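Local coordinates for protein Cry37AA1 (Bacillus thuringiensis, PDB 4RHZ) that forms a binary toxin complex with Cry23AA1, has a C2-like fold, binds calcium, and probably helps its aerolysin-family partner act on target cells, at the interface of chains B and A. Coordinates in Å, arbitrary orientation; residue numbers count along the deposited sequence, not the author numbering. Chains: chain A, Cry37AA1; chain B, Cry23AA1.

Contact 1: the interface of chains B and A. Residues chain B 230, 232, 247; chain A 30, 32, 34, 74, 97, 99.
B:Gln230 and B:Thr247 meet A:Cys99 and A:Tyr30 in a polar heterodimer interface between the aerolysin-family Cry23AA1 and the C2-fold Cry37AA1, and the patch helps join the two proteins of the binary toxin. It shows how a side-chain amide can read a partner's backbone. B:Gln230, with CG anti to the backbone N (chi1 166°) and its chain extended, carries its amide to the strand 98-100. There OE1 accepts from the backbone N of A:Cys99 at 2.8 Å, while NE2 donates to the carbonyl O of A:Lys97 at 2.9 Å. The acceptor lies close to the amide plane of B:Gln230, yet the donor stands well above the carbonyl plane of A:Lys97. These two bonds together fix the rotation of the amide. The carbon CD of B:Gln230 also packs on SG of A:Cys99, which is disulfide-bonded to A:Cys74.

B:Thr247 divides its work by branch. Its methyl CG2 points at the disulfide, 3.7 Å from SG of A:Cys74, while its CB lies at the edge of the A:Tyr30 ring. That ring is held from both faces within its own chain, by CB of A:Cys74 near the rim and CA of A:Pro34 over the centre. The backbone N of B:Thr247 donates to O of A:Thr32. A chain of three hydroxyls completes the patch: OG1 of B:Thr247, in the middle, is hydrogen-bonded to the phenol OH of A:Tyr30 at 2.7 Å and to OG1 of B:Thr232 at 2.8 Å.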
loop_
_atom_site.group_PDB
_atom_site.type_symbol
_atom_site.label_atom_id
_atom_site.label_comp_id
_atom_site.label_asym_id
_atom_site.label_seq_id
_atom_site.Cartn_x
_atom_site.Cartn_y
_atom_site.Cartn_z
ATOM N N GLN B 230 -3.174 -12.515 -17.943
ATOM C CA GLN B 230 -4.332 -13.271 -17.597
ATOM C C GLN B 230 -4.991 -13.703 -18.916
ATOM O O GLN B 230 -5.384 -12.858 -19.740
ATOM C CB GLN B 230 -5.287 -12.354 -16.779
ATOM C CG GLN B 230 -6.695 -12.853 -16.612
ATOM C CD GLN B 230 -7.660 -11.768 -16.148
ATOM O OE1 GLN B 230 -7.568 -11.325 -14.990
ATOM N NE2 GLN B 230 -8.636 -11.396 -17.001
ATOM N N THR B 232 -7.798 -15.664 -21.174
ATOM C CA THR B 232 -9.106 -16.312 -21.372
ATOM C C THR B 232 -9.302 -16.924 -22.779
ATOM O O THR B 232 -9.176 -16.214 -23.789
ATOM C CB THR B 232 -10.277 -15.292 -21.085
ATOM O OG1 THR B 232 -10.142 -14.817 -19.720
ATOM C CG2 THR B 232 -11.570 -15.971 -21.171
ATOM N N THR B 247 -10.253 -19.491 -18.084
ATOM C CA THR B 247 -9.304 -18.442 -17.756
ATOM C C THR B 247 -8.140 -18.972 -16.922
ATOM O O THR B 247 -8.369 -19.597 -15.903
ATOM C CB THR B 247 -9.978 -17.303 -17.008
ATOM O OG1 THR B 247 -10.969 -16.662 -17.849
ATOM C CG2 THR B 247 -8.906 -16.245 -16.522
ATOM N N TYR A 30 -16.483 -15.966 -11.400
ATOM C CA TYR A 30 -16.365 -17.372 -11.748
ATOM C C TYR A 30 -14.985 -17.808 -11.337
ATOM O O TYR A 30 -14.073 -16.968 -11.245
ATOM C CB TYR A 30 -16.566 -17.605 -13.282
ATOM C CG TYR A 30 -15.572 -16.899 -14.246
ATOM C CD1 TYR A 30 -14.453 -17.542 -14.697
ATOM C CD2 TYR A 30 -15.815 -15.640 -14.735
ATOM C CE1 TYR A 30 -13.529 -16.919 -15.549
ATOM C CE2 TYR A 30 -14.940 -15.021 -15.632
ATOM C CZ TYR A 30 -13.793 -15.679 -16.025
ATOM O OH TYR A 30 -12.879 -15.103 -16.877
ATOM N N THR A 32 -12.846 -20.718 -12.935
ATOM C CA THR A 32 -11.940 -20.952 -14.068
ATOM C C THR A 32 -12.658 -20.994 -15.365
ATOM O O THR A 32 -12.023 -20.796 -16.421
ATOM C CB THR A 32 -11.140 -22.218 -13.904
ATOM O OG1 THR A 32 -12.036 -23.264 -13.584
ATOM C CG2 THR A 32 -10.130 -22.092 -12.669
ATOM N N PRO A 34 -15.540 -19.349 -17.622
ATOM C CA PRO A 34 -16.348 -18.097 -17.710
ATOM C C PRO A 34 -17.861 -18.333 -17.860
ATOM O O PRO A 34 -18.659 -17.401 -17.547
ATOM C CB PRO A 34 -15.840 -17.433 -18.994
ATOM C CG PRO A 34 -14.456 -17.902 -19.111
ATOM C CD PRO A 34 -14.447 -19.369 -18.608
ATOM N N CYS A 74 -12.357 -14.658 -10.846
ATOM C CA CYS A 74 -12.358 -13.675 -11.872
ATOM C C CYS A 74 -13.624 -12.905 -11.746
ATOM O O CYS A 74 -14.636 -13.494 -11.421
ATOM C CB CYS A 74 -12.239 -14.353 -13.251
ATOM S SG CYS A 74 -10.675 -15.243 -13.463
ATOM N N LYS A 97 -12.856 -8.387 -17.554
ATOM C CA LYS A 97 -12.690 -9.388 -16.554
ATOM C C LYS A 97 -11.355 -9.228 -15.844
ATOM O O LYS A 97 -10.298 -9.092 -16.522
ATOM C CB LYS A 97 -12.703 -10.800 -17.205
ATOM C CG LYS A 97 -14.136 -11.378 -17.351
ATOM C CD LYS A 97 -14.821 -10.768 -18.574
ATOM C CE LYS A 97 -16.199 -11.473 -18.869
ATOM N NZ LYS A 97 -17.037 -10.621 -19.806
ATOM N N CYS A 99 -9.020 -10.968 -12.587
ATOM C CA CYS A 99 -8.944 -12.064 -11.634
ATOM C C CYS A 99 -7.892 -11.750 -10.519
ATOM O O CYS A 99 -6.971 -11.004 -10.745
ATOM C CB CYS A 99 -8.487 -13.369 -12.396
ATOM S SG CYS A 99 -9.473 -13.638 -13.985
#

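Contact 2: the interface of chains B and A. Residues chain B 242, 244-246; chain A 32-35.
B:Pro245 lies against the turn formed by A:Asn33, A:Pro34 and A:Asp35, an example of a proline packing against a turn, with a long ion pair at its margin. The carboxylate of A:Asp35 comes in athwart the proline ring, whose CG is 3.3 Å from OD1 of A:Asp35. The CB of B:Pro245 rests on CD of A:Pro34 at 3.7 Å, making a small proline-to-proline contact.

Beyond the ring, B:Arg242 and A:Asp35 reach toward each other from the two chains, their guanidinium and carboxylate planes turned 36° apart. OD1 of A:Asp35 receives NH1 of B:Arg242 at 3.3 Å on its syn lone pair. This salt bridge is long and the arginine is poorly ordered, so it probably adds only modestly to the binding.

A:Asn33, with CG anti to the backbone N (chi1 -172°), turns the face of its amide to the carbonyl O of B:Pro245, 3.7 Å from CG. The contact is face-on, with neither amide N-H aimed at that oxygen. At right angles to this side chain, the methyl CG2 of B:Thr244 comes to 3.9 Å from ND2. Within its own chain, OD1 of A:Asn33 accepts from the backbone N of A:Asp35 at 2.8 Å, an Asx-turn that probably steadies the loop and helps present the aspartate.

In the fold, A:Thr32 to A:Asp35 belong to the loop after strand 26-30 of Cry37AA1, facing the Cry23AA1 loop that leads into strand 246-254, where B:Ile246 is the first residue.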
loop_
_atom_site.group_PDB
_atom_site.type_symbol
_atom_site.label_atom_id
_atom_site.label_comp_id
_atom_site.label_asym_id
_atom_site.label_seq_id
_atom_site.Cartn_x
_atom_site.Cartn_y
_atom_site.Cartn_z
ATOM N N ARG B 242 -17.459 -27.108 -29.971
ATOM C CA ARG B 242 -17.277 -26.113 -28.913
ATOM C C ARG B 242 -16.113 -26.292 -27.959
ATOM O O ARG B 242 -16.080 -27.196 -27.155
ATOM C CB ARG B 242 -18.564 -25.822 -28.167
ATOM C CG ARG B 242 -18.856 -24.346 -28.032
ATOM C CD ARG B 242 -19.810 -24.141 -26.892
ATOM N NE ARG B 242 -19.987 -22.760 -26.463
ATOM C CZ ARG B 242 -19.631 -22.304 -25.274
ATOM N NH1 ARG B 242 -19.046 -23.086 -24.410
ATOM N NH2 ARG B 242 -19.851 -21.062 -24.967
ATOM N N THR B 244 -13.878 -25.525 -24.774
ATOM C CA THR B 244 -14.280 -25.197 -23.411
ATOM C C THR B 244 -13.602 -23.929 -22.925
ATOM O O THR B 244 -12.415 -23.895 -22.796
ATOM C CB THR B 244 -13.838 -26.285 -22.396
ATOM O OG1 THR B 244 -14.083 -27.593 -22.899
ATOM C CG2 THR B 244 -14.571 -26.136 -21.111
ATOM N N PRO B 245 -14.395 -22.914 -22.637
ATOM C CA PRO B 245 -13.949 -21.612 -22.115
ATOM C C PRO B 245 -13.164 -21.809 -20.838
ATOM O O PRO B 245 -13.486 -22.682 -20.035
ATOM C CB PRO B 245 -15.249 -20.861 -21.847
ATOM C CG PRO B 245 -16.315 -21.625 -22.679
ATOM C CD PRO B 245 -15.863 -23.033 -22.576
ATOM N N ILE B 246 -12.060 -21.083 -20.720
ATOM C CA ILE B 246 -11.209 -21.209 -19.565
ATOM C C ILE B 246 -10.411 -19.908 -19.358
ATOM O O ILE B 246 -9.941 -19.294 -20.356
ATOM C CB ILE B 246 -10.271 -22.446 -19.669
ATOM C CG1 ILE B 246 -9.514 -22.664 -18.342
ATOM C CG2 ILE B 246 -9.317 -22.363 -20.899
ATOM C CD1 ILE B 246 -8.570 -23.881 -18.338
ATOM N N THR A 32 -12.846 -20.718 -12.935
ATOM C CA THR A 32 -11.940 -20.952 -14.068
ATOM C C THR A 32 -12.658 -20.994 -15.365
ATOM O O THR A 32 -12.023 -20.796 -16.421
ATOM C CB THR A 32 -11.140 -22.218 -13.904
ATOM O OG1 THR A 32 -12.036 -23.264 -13.584
ATOM C CG2 THR A 32 -10.130 -22.092 -12.669
ATOM N N ASN A 33 -13.971 -21.254 -15.297
ATOM C CA ASN A 33 -14.814 -21.361 -16.484
ATOM C C ASN A 33 -15.739 -20.177 -16.618
ATOM O O ASN A 33 -16.662 -20.040 -15.871
ATOM C CB ASN A 33 -15.639 -22.696 -16.480
ATOM C CG ASN A 33 -16.400 -22.924 -17.837
ATOM O OD1 ASN A 33 -16.853 -21.946 -18.491
ATOM N ND2 ASN A 33 -16.526 -24.230 -18.270
ATOM N N PRO A 34 -15.540 -19.349 -17.622
ATOM C CA PRO A 34 -16.348 -18.097 -17.710
ATOM C C PRO A 34 -17.861 -18.333 -17.860
ATOM O O PRO A 34 -18.659 -17.401 -17.547
ATOM C CB PRO A 34 -15.840 -17.433 -18.994
ATOM C CG PRO A 34 -14.456 -17.902 -19.111
ATOM C CD PRO A 34 -14.447 -19.369 -18.608
ATOM N N ASP A 35 -18.266 -19.530 -18.346
ATOM C CA ASP A 35 -19.689 -19.805 -18.395
ATOM C C ASP A 35 -20.246 -20.158 -17.030
ATOM O O ASP A 35 -21.442 -20.216 -16.910
ATOM C CB ASP A 35 -20.027 -21.028 -19.276
ATOM C CG ASP A 35 -19.657 -20.862 -20.763
ATOM O OD1 ASP A 35 -19.311 -21.915 -21.387
ATOM O OD2 ASP A 35 -19.759 -19.746 -21.285
#

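Contact 3: the interface of chains B and A. Residues chain B 49, 51, 155; chain A 98-100, 104-106.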
loop_
_atom_site.group_PDB
_atom_site.type_symbol
_atom_site.label_atom_id
_atom_site.label_comp_id
_atom_site.label_asym_id
_atom_site.label_seq_id
_atom_site.Cartn_x
_atom_site.Cartn_y
_atom_site.Cartn_z
ATOM N N PRO B 49 -3.081 -5.524 -1.741
ATOM C CA PRO B 49 -2.733 -5.150 -3.130
ATOM C C PRO B 49 -3.916 -5.167 -4.132
ATOM O O PRO B 49 -4.900 -5.883 -3.909
ATOM C CB PRO B 49 -1.704 -6.237 -3.551
ATOM C CG PRO B 49 -1.294 -6.941 -2.307
ATOM C CD PRO B 49 -2.343 -6.701 -1.258
ATOM N N ASN B 51 -5.095 -5.485 -8.274
ATOM C CA ASN B 51 -4.858 -5.889 -9.648
ATOM C C ASN B 51 -5.579 -4.914 -10.502
ATOM O O ASN B 51 -6.769 -4.753 -10.359
ATOM C CB ASN B 51 -5.401 -7.327 -9.920
ATOM C CG ASN B 51 -4.440 -8.430 -9.395
ATOM O OD1 ASN B 51 -3.288 -8.143 -8.931
ATOM N ND2 ASN B 51 -4.877 -9.708 -9.497
ATOM N N GLN B 155 -0.186 -5.507 -10.451
ATOM C CA GLN B 155 -0.602 -5.585 -9.101
ATOM C C GLN B 155 0.107 -4.465 -8.274
ATOM O O GLN B 155 1.301 -4.530 -8.037
ATOM C CB GLN B 155 -0.309 -6.968 -8.541
ATOM C CG GLN B 155 -0.784 -7.148 -7.176
ATOM C CD GLN B 155 -0.685 -8.555 -6.709
ATOM O OE1 GLN B 155 0.123 -8.881 -5.830
ATOM N NE2 GLN B 155 -1.512 -9.440 -7.308
ATOM N N VAL A 98 -11.369 -9.216 -14.498
ATOM C CA VAL A 98 -10.078 -9.120 -13.730
ATOM C C VAL A 98 -10.087 -10.174 -12.674
ATOM O O VAL A 98 -11.056 -10.269 -11.936
ATOM C CB VAL A 98 -9.841 -7.667 -13.070
ATOM C CG1 VAL A 98 -8.395 -7.510 -12.527
ATOM C CG2 VAL A 98 -10.088 -6.542 -14.111
ATOM N N CYS A 99 -9.020 -10.968 -12.587
ATOM C CA CYS A 99 -8.944 -12.064 -11.634
ATOM C C CYS A 99 -7.892 -11.750 -10.519
ATOM O O CYS A 99 -6.971 -11.004 -10.745
ATOM C CB CYS A 99 -8.487 -13.369 -12.396
ATOM S SG CYS A 99 -9.473 -13.638 -13.985
ATOM N N SER A 100 -7.996 -12.406 -9.373
ATOM C CA SER A 100 -6.940 -12.375 -8.376
ATOM C C SER A 100 -6.971 -13.640 -7.511
ATOM O O SER A 100 -7.975 -14.329 -7.463
ATOM C CB SER A 100 -7.180 -11.173 -7.441
ATOM O OG SER A 100 -8.485 -11.277 -6.878
ATOM N N VAL A 104 -5.845 -10.657 -2.622
ATOM C CA VAL A 104 -5.567 -9.570 -3.538
ATOM C C VAL A 104 -6.900 -9.077 -4.018
ATOM O O VAL A 104 -7.848 -9.907 -4.227
ATOM C CB VAL A 104 -4.712 -10.004 -4.696
ATOM C CG1 VAL A 104 -4.560 -8.895 -5.747
ATOM C CG2 VAL A 104 -3.309 -10.525 -4.218
ATOM N N THR A 105 -7.015 -7.748 -4.141
ATOM C CA THR A 105 -8.260 -7.111 -4.461
ATOM C C THR A 105 -8.214 -6.763 -5.944
ATOM O O THR A 105 -7.127 -6.496 -6.473
ATOM C CB THR A 105 -8.407 -5.861 -3.569
ATOM O OG1 THR A 105 -8.826 -6.294 -2.271
ATOM C CG2 THR A 105 -9.396 -4.862 -4.072
ATOM N N VAL A 106 -9.366 -6.747 -6.628
ATOM C CA VAL A 106 -9.361 -6.301 -8.011
ATOM C C VAL A 106 -10.138 -5.003 -8.168
ATOM O O VAL A 106 -11.097 -4.779 -7.448
ATOM C CB VAL A 106 -10.011 -7.378 -9.067
ATOM C CG1 VAL A 106 -9.400 -8.744 -8.994
ATOM C CG2 VAL A 106 -11.543 -7.417 -8.953
#
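B:Asn51 pairs with A:Val106 in a parallel beta bridge, a compact case of a short parallel strand pairing across the interface. The backbone N of B:Asn51 donates to O of A:Thr105 at 2.9 Å, and the backbone N of A:Thr105 donates to O of B:Pro49 at 2.8 Å.

The side chain of B:Asn51 reaches a second strand of Cry37AA1. With CG beside the backbone N and anti to the carbonyl carbon (chi1 -79°), its amide turns toward strand 98-100. ND2 gives a hydrogen to O of A:Cys99 at 2.8 Å, directed at an in-plane lone pair of that oxygen, which itself lies close to the B:Asn51 amide plane. CG1 of A:Val104 sits over one face of the same amide, 3.7 Å from its CG.

B:Gln155, on strand 146-170, both packs on A:Val104 and positions B:Asn51. The face of its amide lies against both methyls of the valine, its NE2 3.5 Å from CG1 of A:Val104. On the Cry37AA1 side, OG of A:Ser100 donates to O of A:Val104 from above the carbonyl plane, tying the two segments together. The B:Asn51 amide is held flat from its other end as well: NE2 of B:Gln155 donates in plane to its OD1 at 2.7 Å.

Contact 1 lies between the other two: its C-alpha centre is about 9 Å from that of contact 2 and about 12 Å from that of contact 3, while contacts 2 and 3 are about 20 Å apart. A:Thr32 and A:Pro34 link contacts 1 and 2, and strand 246-254 of Cry23AA1 starts in contact 2 and continues into contact 1. A:Cys99 takes part in both contacts 1 and 3 through its strand 98-100. The three appear to form one continuous docking surface, whose shared residues should help fix the orientation of Cry37AA1 on its partner.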